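Long-range contact in CAMK/CAMK2 protein kinase (Salpingoeca rosetta, PDB 5IG1), which probably transfers the terminal phosphate of ATP to serine and threonine residues of proteins, as a calcium/calmodulin-dependent kinase whose catalytic domain forms most of this chain: residues Glu59-Ser71 with Met81-Phe95. Sequence-based numbering, arbitrary orientation.
Sequences EINKIKREIGICS and MRRAFRDESHFYLVF. With PO4 (phosphate ion), chain D.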
ATOM      1  N   GLU A  59       4.664 -15.217  14.054  1.00 73.32           N
ATOM      2  CA  GLU A  59       5.277 -14.030  13.466  1.00 72.17           C
ATOM      3  C   GLU A  59       6.407 -14.406  12.515  1.00 69.37           C
ATOM      4  O   GLU A  59       6.537 -13.822  11.430  1.00 71.27           O
ATOM      5  CB  GLU A  59       5.779 -13.102  14.573  1.00 80.09           C
ATOM      6  CG  GLU A  59       4.663 -12.486  15.412  1.00 94.56           C
ATOM      7  CD  GLU A  59       5.175 -11.765  16.647  1.00 95.02           C
ATOM      8  OE1 GLU A  59       5.844 -12.410  17.485  1.00 93.83           O
ATOM      9  OE2 GLU A  59       4.906 -10.552  16.779  1.00 85.96           O
ATOM     10  N   ILE A  60       7.223 -15.389  12.900  1.00 55.64           N
ATOM     11  CA  ILE A  60       8.321 -15.835  12.047  1.00 48.67           C
ATOM     12  C   ILE A  60       7.788 -16.405  10.740  1.00 50.07           C
ATOM     13  O   ILE A  60       8.315 -16.118   9.657  1.00 77.11           O
ATOM     14  CB  ILE A  60       9.192 -16.856  12.798  1.00 44.59           C
ATOM     15  CG1 ILE A  60       9.751 -16.228  14.077  1.00 52.53           C
ATOM     16  CG2 ILE A  60      10.320 -17.352  11.910  1.00 48.05           C
ATOM     17  CD1 ILE A  60      10.704 -17.131  14.831  1.00 55.22           C
ATOM     18  N   ASN A  61       6.733 -17.216  10.812  1.00 43.67           N
ATOM     19  CA  ASN A  61       6.169 -17.759   9.582  1.00 52.44           C
ATOM     20  C   ASN A  61       5.450 -16.692   8.777  1.00 49.87           C
ATOM     21  O   ASN A  61       5.367 -16.796   7.550  1.00 57.23           O
ATOM     22  CB  ASN A  61       5.226 -18.914   9.893  1.00 51.35           C
ATOM     23  CG  ASN A  61       5.953 -20.095  10.456  1.00 58.74           C
ATOM     24  OD1 ASN A  61       6.699 -20.763   9.745  1.00 74.80           O
ATOM     25  ND2 ASN A  61       5.766 -20.351  11.745  1.00 80.21           N
ATOM     26  N   LYS A  62       4.911 -15.674   9.443  1.00 56.88           N
ATOM     27  CA  LYS A  62       4.403 -14.525   8.706  1.00 50.57           C
ATOM     28  C   LYS A  62       5.522 -13.878   7.905  1.00 48.53           C
ATOM     29  O   LYS A  62       5.335 -13.514   6.737  1.00 57.35           O
ATOM     30  CB  LYS A  62       3.763 -13.524   9.672  1.00 49.06           C
ATOM     31  CG  LYS A  62       2.867 -12.503   9.005  1.00 56.87           C
ATOM     32  CD  LYS A  62       2.330 -11.509  10.020  1.00 77.93           C
ATOM     33  CE  LYS A  62       1.498 -12.228  11.079  1.00 98.18           C
ATOM     34  NZ  LYS A  62       1.189 -11.358  12.256  1.00104.25           N
ATOM     35  N   ILE A  63       6.707 -13.763   8.508  1.00 47.88           N
ATOM     36  CA  ILE A  63       7.844 -13.178   7.806  1.00 41.95           C
ATOM     37  C   ILE A  63       8.244 -14.046   6.621  1.00 46.20           C
ATOM     38  O   ILE A  63       8.436 -13.543   5.508  1.00 50.87           O
ATOM     39  CB  ILE A  63       9.022 -12.963   8.772  1.00 39.95           C
ATOM     40  CG1 ILE A  63       8.708 -11.822   9.741  1.00 31.17           C
ATOM     41  CG2 ILE A  63      10.296 -12.686   8.000  1.00 32.71           C
ATOM     42  CD1 ILE A  63       9.623 -11.767  10.921  1.00 33.13           C
ATOM     43  N   LYS A  64       8.374 -15.360   6.838  1.00 46.15           N
ATOM     44  CA  LYS A  64       8.745 -16.255   5.743  1.00 40.39           C
ATOM     45  C   LYS A  64       7.721 -16.197   4.617  1.00 43.92           C
ATOM     46  O   LYS A  64       8.081 -16.264   3.433  1.00 52.44           O
ATOM     47  CB  LYS A  64       8.900 -17.686   6.259  1.00 40.54           C
ATOM     48  CG  LYS A  64       9.934 -17.833   7.371  1.00 43.73           C
ATOM     49  CD  LYS A  64      10.625 -19.186   7.324  1.00 53.51           C
ATOM     50  CE  LYS A  64       9.647 -20.325   7.539  1.00 68.60           C
ATOM     51  NZ  LYS A  64       9.088 -20.302   8.915  1.00 83.48           N
ATOM     52  N   ARG A  65       6.440 -16.069   4.966  1.00 45.22           N
ATOM     53  CA  ARG A  65       5.410 -15.848   3.959  1.00 35.44           C
ATOM     54  C   ARG A  65       5.694 -14.574   3.176  1.00 48.11           C
ATOM     55  O   ARG A  65       5.649 -14.560   1.938  1.00 61.73           O
ATOM     56  CB  ARG A  65       4.037 -15.772   4.631  1.00 36.48           C
ATOM     57  CG  ARG A  65       2.914 -16.382   3.831  1.00 43.01           C
ATOM     58  CD  ARG A  65       1.542 -15.921   4.304  1.00 52.12           C
ATOM     59  NE  ARG A  65       1.499 -15.612   5.730  1.00 68.56           N
ATOM     60  CZ  ARG A  65       1.403 -16.519   6.694  1.00 62.04           C
ATOM     61  NH1 ARG A  65       1.356 -17.805   6.391  1.00 71.00           N
ATOM     62  NH2 ARG A  65       1.365 -16.144   7.966  1.00 74.11           N
ATOM     63  N   GLU A  66       6.001 -13.487   3.891  1.00 44.40           N
ATOM     64  CA  GLU A  66       6.333 -12.238   3.219  1.00 47.32           C
ATOM     65  C   GLU A  66       7.510 -12.417   2.273  1.00 51.28           C
ATOM     66  O   GLU A  66       7.544 -11.807   1.200  1.00 62.96           O
ATOM     67  CB  GLU A  66       6.635 -11.157   4.251  1.00 53.29           C
ATOM     68  CG  GLU A  66       6.946  -9.800   3.665  1.00 57.42           C
ATOM     69  CD  GLU A  66       7.366  -8.810   4.729  1.00 79.60           C
ATOM     70  OE1 GLU A  66       7.157  -9.108   5.928  1.00 82.71           O
ATOM     71  OE2 GLU A  66       7.907  -7.742   4.371  1.00 88.00           O
ATOM     72  N   ILE A  67       8.468 -13.265   2.639  1.00 47.64           N
ATOM     73  CA  ILE A  67       9.650 -13.462   1.806  1.00 47.79           C
ATOM     74  C   ILE A  67       9.288 -14.224   0.540  1.00 51.80           C
ATOM     75  O   ILE A  67       9.726 -13.871  -0.563  1.00 51.18           O
ATOM     76  CB  ILE A  67      10.746 -14.187   2.604  1.00 47.27           C
ATOM     77  CG1 ILE A  67      11.218 -13.309   3.762  1.00 45.50           C
ATOM     78  CG2 ILE A  67      11.889 -14.583   1.693  1.00 39.60           C
ATOM     79  CD1 ILE A  67      12.108 -14.026   4.740  1.00 48.45           C
ATOM     80  N   GLY A  68       8.492 -15.287   0.676  1.00 46.14           N
ATOM     81  CA  GLY A  68       8.066 -16.019  -0.506  1.00 41.76           C
ATOM     82  C   GLY A  68       7.281 -15.148  -1.465  1.00 61.40           C
ATOM     83  O   GLY A  68       7.565 -15.103  -2.668  1.00 74.95           O
ATOM     84  N   ILE A  69       6.298 -14.415  -0.938  1.00 59.11           N
ATOM     85  CA  ILE A  69       5.475 -13.556  -1.785  1.00 51.03           C
ATOM     86  C   ILE A  69       6.331 -12.473  -2.432  1.00 51.47           C
ATOM     87  O   ILE A  69       6.280 -12.261  -3.650  1.00 53.21           O
ATOM     88  CB  ILE A  69       4.314 -12.966  -0.964  1.00 53.13           C
ATOM     89  CG1 ILE A  69       3.343 -14.092  -0.589  1.00 44.34           C
ATOM     90  CG2 ILE A  69       3.625 -11.830  -1.721  1.00 42.15           C
ATOM     91  CD1 ILE A  69       2.248 -13.698   0.376  1.00 47.30           C
ATOM     92  N   CYS A  70       7.160 -11.799  -1.631  1.00 56.11           N
ATOM     93  CA  CYS A  70       7.987 -10.718  -2.157  1.00 58.06           C
ATOM     94  C   CYS A  70       8.979 -11.215  -3.198  1.00 55.56           C
ATOM     95  O   CYS A  70       9.353 -10.461  -4.102  1.00 77.01           O
ATOM     96  CB  CYS A  70       8.721 -10.012  -1.021  1.00 51.15           C
ATOM     97  SG  CYS A  70       7.829  -8.601  -0.383  1.00 85.13           S
ATOM     98  N   SER A  71       9.416 -12.466  -3.095  1.00 59.70           N
ATOM     99  CA  SER A  71      10.297 -12.995  -4.126  1.00 71.71           C
ATOM    100  C   SER A  71       9.517 -13.399  -5.369  1.00 78.68           C
ATOM    101  O   SER A  71      10.066 -13.379  -6.476  1.00 88.36           O
ATOM    102  CB  SER A  71      11.103 -14.175  -3.582  1.00 53.42           C
ATOM    103  OG  SER A  71      10.262 -15.283  -3.333  1.00 82.97           O
ATOM    104  N   MET A  81      12.125  -6.944  -3.635  1.00 60.26           N
ATOM    105  CA  MET A  81      13.034  -7.556  -2.675  1.00 51.38           C
ATOM    106  C   MET A  81      14.199  -8.178  -3.433  1.00 52.11           C
ATOM    107  O   MET A  81      14.021  -9.155  -4.170  1.00 55.37           O
ATOM    108  CB  MET A  81      12.316  -8.604  -1.834  1.00 49.85           C
ATOM    109  CG  MET A  81      13.175  -9.143  -0.713  1.00 52.70           C
ATOM    110  SD  MET A  81      12.343 -10.409   0.241  1.00 64.54           S
ATOM    111  CE  MET A  81      12.255 -11.709  -0.986  1.00 72.63           C
ATOM    112  N   ARG A  82      15.390  -7.606  -3.260  1.00 46.30           N
ATOM    113  CA  ARG A  82      16.586  -8.142  -3.898  1.00 50.69           C
ATOM    114  C   ARG A  82      16.906  -9.541  -3.382  1.00 60.63           C
ATOM    115  O   ARG A  82      17.053 -10.491  -4.160  1.00 78.97           O
ATOM    116  CB  ARG A  82      17.762  -7.198  -3.659  1.00 41.39           C
ATOM    117  CG  ARG A  82      17.545  -5.794  -4.165  1.00 40.80           C
ATOM    118  CD  ARG A  82      17.153  -5.783  -5.639  1.00 52.63           C
ATOM    119  NE  ARG A  82      17.185  -4.428  -6.181  1.00 68.92           N
ATOM    120  CZ  ARG A  82      16.517  -4.034  -7.258  1.00 66.85           C
ATOM    121  NH1 ARG A  82      15.745  -4.890  -7.909  1.00 68.83           N
ATOM    122  NH2 ARG A  82      16.613  -2.782  -7.673  1.00 71.87           N
ATOM    123  N   ARG A  83      17.033  -9.682  -2.066  1.00 49.42           N
ATOM    124  CA  ARG A  83      17.388 -10.957  -1.461  1.00 42.94           C
ATOM    125  C   ARG A  83      16.981 -10.917   0.001  1.00 44.73           C
ATOM    126  O   ARG A  83      16.836  -9.843   0.595  1.00 52.61           O
ATOM    127  CB  ARG A  83      18.889 -11.246  -1.598  1.00 69.88           C
ATOM    128  CG  ARG A  83      19.240 -12.730  -1.691  1.00 92.61           C
ATOM    129  CD  ARG A  83      20.696 -12.926  -2.095  1.00114.15           C
ATOM    130  NE  ARG A  83      21.071 -12.064  -3.214  1.00133.94           N
ATOM    131  CZ  ARG A  83      20.973 -12.407  -4.496  1.00142.95           C
ATOM    132  NH1 ARG A  83      20.508 -13.603  -4.835  1.00150.59           N
ATOM    133  NH2 ARG A  83      21.340 -11.550  -5.442  1.00133.83           N
ATOM    134  N   ALA A  84      16.792 -12.100   0.574  1.00 57.25           N
ATOM    135  CA  ALA A  84      16.378 -12.240   1.963  1.00 51.15           C
ATOM    136  C   ALA A  84      17.338 -13.166   2.691  1.00 53.99           C
ATOM    137  O   ALA A  84      17.752 -14.196   2.151  1.00 65.31           O
ATOM    138  CB  ALA A  84      14.950 -12.780   2.074  1.00 41.55           C
ATOM    139  N   PHE A  85      17.688 -12.791   3.918  1.00 60.48           N
ATOM    140  CA  PHE A  85      18.634 -13.538   4.732  1.00 48.56           C
ATOM    141  C   PHE A  85      18.006 -13.883   6.071  1.00 50.50           C
ATOM    142  O   PHE A  85      17.137 -13.167   6.574  1.00 61.69           O
ATOM    143  CB  PHE A  85      19.923 -12.751   5.000  1.00 47.82           C
ATOM    144  CG  PHE A  85      20.613 -12.260   3.770  1.00 42.72           C
ATOM    145  CD1 PHE A  85      20.192 -11.103   3.141  1.00 46.72           C
ATOM    146  CD2 PHE A  85      21.705 -12.936   3.262  1.00 45.37           C
ATOM    147  CE1 PHE A  85      20.837 -10.641   2.009  1.00 56.86           C
ATOM    148  CE2 PHE A  85      22.357 -12.478   2.141  1.00 57.49           C
ATOM    149  CZ  PHE A  85      21.921 -11.327   1.510  1.00 53.06           C
ATOM    150  N   ARG A  86      18.478 -14.980   6.654  1.00 65.26           N
ATOM    151  CA  ARG A  86      18.129 -15.355   8.018  1.00 64.16           C
ATOM    152  C   ARG A  86      19.353 -15.971   8.669  1.00 58.19           C
ATOM    153  O   ARG A  86      19.890 -16.961   8.163  1.00 58.83           O
ATOM    154  CB  ARG A  86      16.964 -16.345   8.051  1.00 67.65           C
ATOM    155  CG  ARG A  86      16.618 -16.813   9.452  1.00 59.00           C
ATOM    156  CD  ARG A  86      15.526 -17.870   9.427  1.00 64.24           C
ATOM    157  NE  ARG A  86      15.017 -18.141  10.768  1.00 76.12           N
ATOM    158  CZ  ARG A  86      14.025 -18.983  11.029  1.00 81.63           C
ATOM    159  NH1 ARG A  86      13.442 -19.641  10.036  1.00 96.71           N
ATOM    160  NH2 ARG A  86      13.621 -19.166  12.277  1.00 78.68           N
ATOM    161  N   ASP A  87      19.805 -15.384   9.773  1.00 54.57           N
ATOM    162  CA  ASP A  87      20.852 -15.982  10.570  1.00 59.77           C
ATOM    163  C   ASP A  87      20.241 -16.475  11.884  1.00 73.86           C
ATOM    164  O   ASP A  87      19.035 -16.785  11.931  1.00 71.89           O
ATOM    165  CB  ASP A  87      21.997 -14.984  10.739  1.00 61.87           C
ATOM    166  CG  ASP A  87      21.543 -13.649  11.284  1.00 84.90           C
ATOM    167  OD1 ASP A  87      20.478 -13.594  11.929  1.00109.37           O
ATOM    168  OD2 ASP A  87      22.261 -12.649  11.073  1.00 79.96           O
ATOM    169  N   GLU A  88      21.048 -16.536  12.938  1.00 76.32           N
ATOM    170  CA  GLU A  88      20.614 -17.098  14.207  1.00 73.55           C
ATOM    171  C   GLU A  88      19.912 -16.083  15.098  1.00 77.01           C
ATOM    172  O   GLU A  88      19.563 -16.417  16.234  1.00101.79           O
ATOM    173  CB  GLU A  88      21.816 -17.697  14.946  1.00 76.79           C
ATOM    174  CG  GLU A  88      22.636 -18.651  14.100  1.00111.44           C
ATOM    175  CD  GLU A  88      23.896 -19.123  14.801  1.00133.56           C
ATOM    176  OE1 GLU A  88      24.548 -20.060  14.292  1.00136.73           O
ATOM    177  OE2 GLU A  88      24.236 -18.556  15.860  1.00142.15           O
ATOM    178  N   SER A  89      19.691 -14.860  14.617  1.00 67.53           N
ATOM    179  CA  SER A  89      19.154 -13.816  15.480  1.00 71.91           C
ATOM    180  C   SER A  89      18.316 -12.802  14.713  1.00 64.46           C
ATOM    181  O   SER A  89      17.487 -12.103  15.306  1.00 62.23           O
ATOM    182  CB  SER A  89      20.292 -13.096  16.209  1.00 66.85           C
ATOM    183  OG  SER A  89      21.142 -12.443  15.284  1.00 70.51           O
ATOM    184  N   HIS A  90      18.520 -12.706  13.401  1.00 60.60           N
ATOM    185  CA  HIS A  90      17.858 -11.676  12.619  1.00 53.26           C
ATOM    186  C   HIS A  90      17.400 -12.215  11.273  1.00 52.34           C
ATOM    187  O   HIS A  90      17.969 -13.165  10.727  1.00 43.35           O
ATOM    188  CB  HIS A  90      18.767 -10.466  12.375  1.00 52.04           C
ATOM    189  CG  HIS A  90      19.012  -9.630  13.590  1.00 51.84           C
ATOM    190  ND1 HIS A  90      20.017  -9.906  14.492  1.00 55.51           N
ATOM    191  CD2 HIS A  90      18.390  -8.516  14.046  1.00 65.93           C
ATOM    192  CE1 HIS A  90      20.000  -9.001  15.455  1.00 77.08           C
ATOM    193  NE2 HIS A  90      19.023  -8.145  15.207  1.00 84.37           N
ATOM    194  N   PHE A  91      16.337 -11.598  10.770  1.00 51.32           N
ATOM    195  CA  PHE A  91      15.973 -11.589   9.365  1.00 46.92           C
ATOM    196  C   PHE A  91      16.510 -10.310   8.743  1.00 54.42           C
ATOM    197  O   PHE A  91      16.444  -9.240   9.357  1.00 61.70           O
ATOM    198  CB  PHE A  91      14.455 -11.626   9.180  1.00 68.42           C
ATOM    199  CG  PHE A  91      13.870 -13.001   9.144  1.00 67.88           C
ATOM    200  CD1 PHE A  91      14.152 -13.859   8.098  1.00 60.59           C
ATOM    201  CD2 PHE A  91      13.001 -13.420  10.139  1.00 70.46           C
ATOM    202  CE1 PHE A  91      13.600 -15.120   8.056  1.00 68.26           C
ATOM    203  CE2 PHE A  91      12.442 -14.682  10.100  1.00 60.69           C
ATOM    204  CZ  PHE A  91      12.743 -15.532   9.059  1.00 65.07           C
ATOM    205  N   TYR A  92      17.036 -10.422   7.525  1.00 52.95           N
ATOM    206  CA  TYR A  92      17.429  -9.258   6.736  1.00 47.52           C
ATOM    207  C   TYR A  92      16.734  -9.356   5.389  1.00 45.89           C
ATOM    208  O   TYR A  92      17.045 -10.247   4.592  1.00 47.99           O
ATOM    209  CB  TYR A  92      18.941  -9.179   6.566  1.00 41.82           C
ATOM    210  CG  TYR A  92      19.688  -9.129   7.871  1.00 54.09           C
ATOM    211  CD1 TYR A  92      19.906  -7.918   8.526  1.00 56.10           C
ATOM    212  CD2 TYR A  92      20.171 -10.293   8.456  1.00 43.05           C
ATOM    213  CE1 TYR A  92      20.592  -7.875   9.729  1.00 58.66           C
ATOM    214  CE2 TYR A  92      20.863 -10.258   9.648  1.00 45.46           C
ATOM    215  CZ  TYR A  92      21.070  -9.050  10.282  1.00 58.06           C
ATOM    216  OH  TYR A  92      21.750  -9.029  11.475  1.00 59.92           O
ATOM    217  N   LEU A  93      15.790  -8.457   5.141  1.00 39.73           N
ATOM    218  CA  LEU A  93      15.043  -8.434   3.889  1.00 37.44           C
ATOM    219  C   LEU A  93      15.553  -7.252   3.070  1.00 41.72           C
ATOM    220  O   LEU A  93      15.127  -6.114   3.273  1.00 49.63           O
ATOM    221  CB  LEU A  93      13.541  -8.340   4.149  1.00 47.94           C
ATOM    222  CG  LEU A  93      12.924  -9.365   5.106  1.00 44.27           C
ATOM    223  CD1 LEU A  93      11.419  -9.417   4.927  1.00 54.64           C
ATOM    224  CD2 LEU A  93      13.519 -10.734   4.903  1.00 42.71           C
ATOM    225  N   VAL A  94      16.464  -7.525   2.145  1.00 38.52           N
ATOM    226  CA  VAL A  94      17.039  -6.475   1.313  1.00 47.32           C
ATOM    227  C   VAL A  94      16.042  -6.109   0.223  1.00 54.14           C
ATOM    228  O   VAL A  94      15.543  -6.984  -0.490  1.00 58.80           O
ATOM    229  CB  VAL A  94      18.381  -6.927   0.719  1.00 48.16           C
ATOM    230  CG1 VAL A  94      18.937  -5.859  -0.202  1.00 48.29           C
ATOM    231  CG2 VAL A  94      19.372  -7.240   1.835  1.00 41.04           C
ATOM    232  N   PHE A  95      15.742  -4.818   0.100  1.00 44.89           N
ATOM    233  CA  PHE A  95      14.817  -4.293  -0.892  1.00 53.23           C
ATOM    234  C   PHE A  95      15.510  -3.233  -1.737  1.00 53.75           C
ATOM    235  O   PHE A  95      16.515  -2.640  -1.326  1.00 45.35           O
ATOM    236  CB  PHE A  95      13.577  -3.660  -0.247  1.00 42.31           C
ATOM    237  CG  PHE A  95      12.678  -4.633   0.457  1.00 40.80           C
ATOM    238  CD1 PHE A  95      11.769  -5.395  -0.254  1.00 44.54           C
ATOM    239  CD2 PHE A  95      12.719  -4.762   1.833  1.00 34.22           C
ATOM    240  CE1 PHE A  95      10.932  -6.285   0.394  1.00 33.31           C
ATOM    241  CE2 PHE A  95      11.880  -5.642   2.487  1.00 33.98           C
ATOM    242  CZ  PHE A  95      10.986  -6.405   1.767  1.00 40.06           C
TER
HETATM  243  P   PO4 D 402      11.381 -22.668  11.436  1.00134.74           P
HETATM  244  O1  PO4 D 402      11.925 -21.599  12.357  1.00104.51           O
HETATM  245  O2  PO4 D 402      11.965 -24.014  11.811  1.00125.21           O
HETATM  246  O3  PO4 D 402       9.873 -22.713  11.568  1.00128.25           O
HETATM  247  O4  PO4 D 402      11.760 -22.349  10.005  1.00136.35           O
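Helix 59-71, the αC helix of the kinase N-lobe, packs on the β4-β5 hairpin 81-95 through Ile63, Ile67 and the ring of Phe91. Ile63 CG2, turned there by lying anti to its own backbone N, sits over one ring face, 3.6 Å from the centroid and 13° off the normal, a CH-pi contact; Ile60 CG2 meets the ring edge in its plane. Ile67 spreads its branches, CD1 touching Phe91 CE1 and, at 3.6 Å, Leu93 CD2, CG2 touching Ala84 CB at 3.6 Å. With an alanine at Phe91, Ile60 CG2, Ile63 CG2 and Ile67 CD1 would probably be left facing a gap. Farther along αC, Glu66 runs extended, its OE2 beside Leu93 CD1 and salt-bridged to Lys48 of strand 44-51, the Lys-Glu pair that in kinases marks αC swung in. Cys70 SG sits at the edge of the Phe95 ring, 3.9 Å from CE1, while Met81, bent at chi3 (68°), brings CE against Ile67 CG2 and Ser71 CB. Near the hairpin turn, extended Arg86 passes a guanidinium face under Ile60 CG2, its NH2 donating to O1 (3.0 Å) and NH1 to O4 (3.2 Å) of a phosphate ion, probably from the crystallisation liquor.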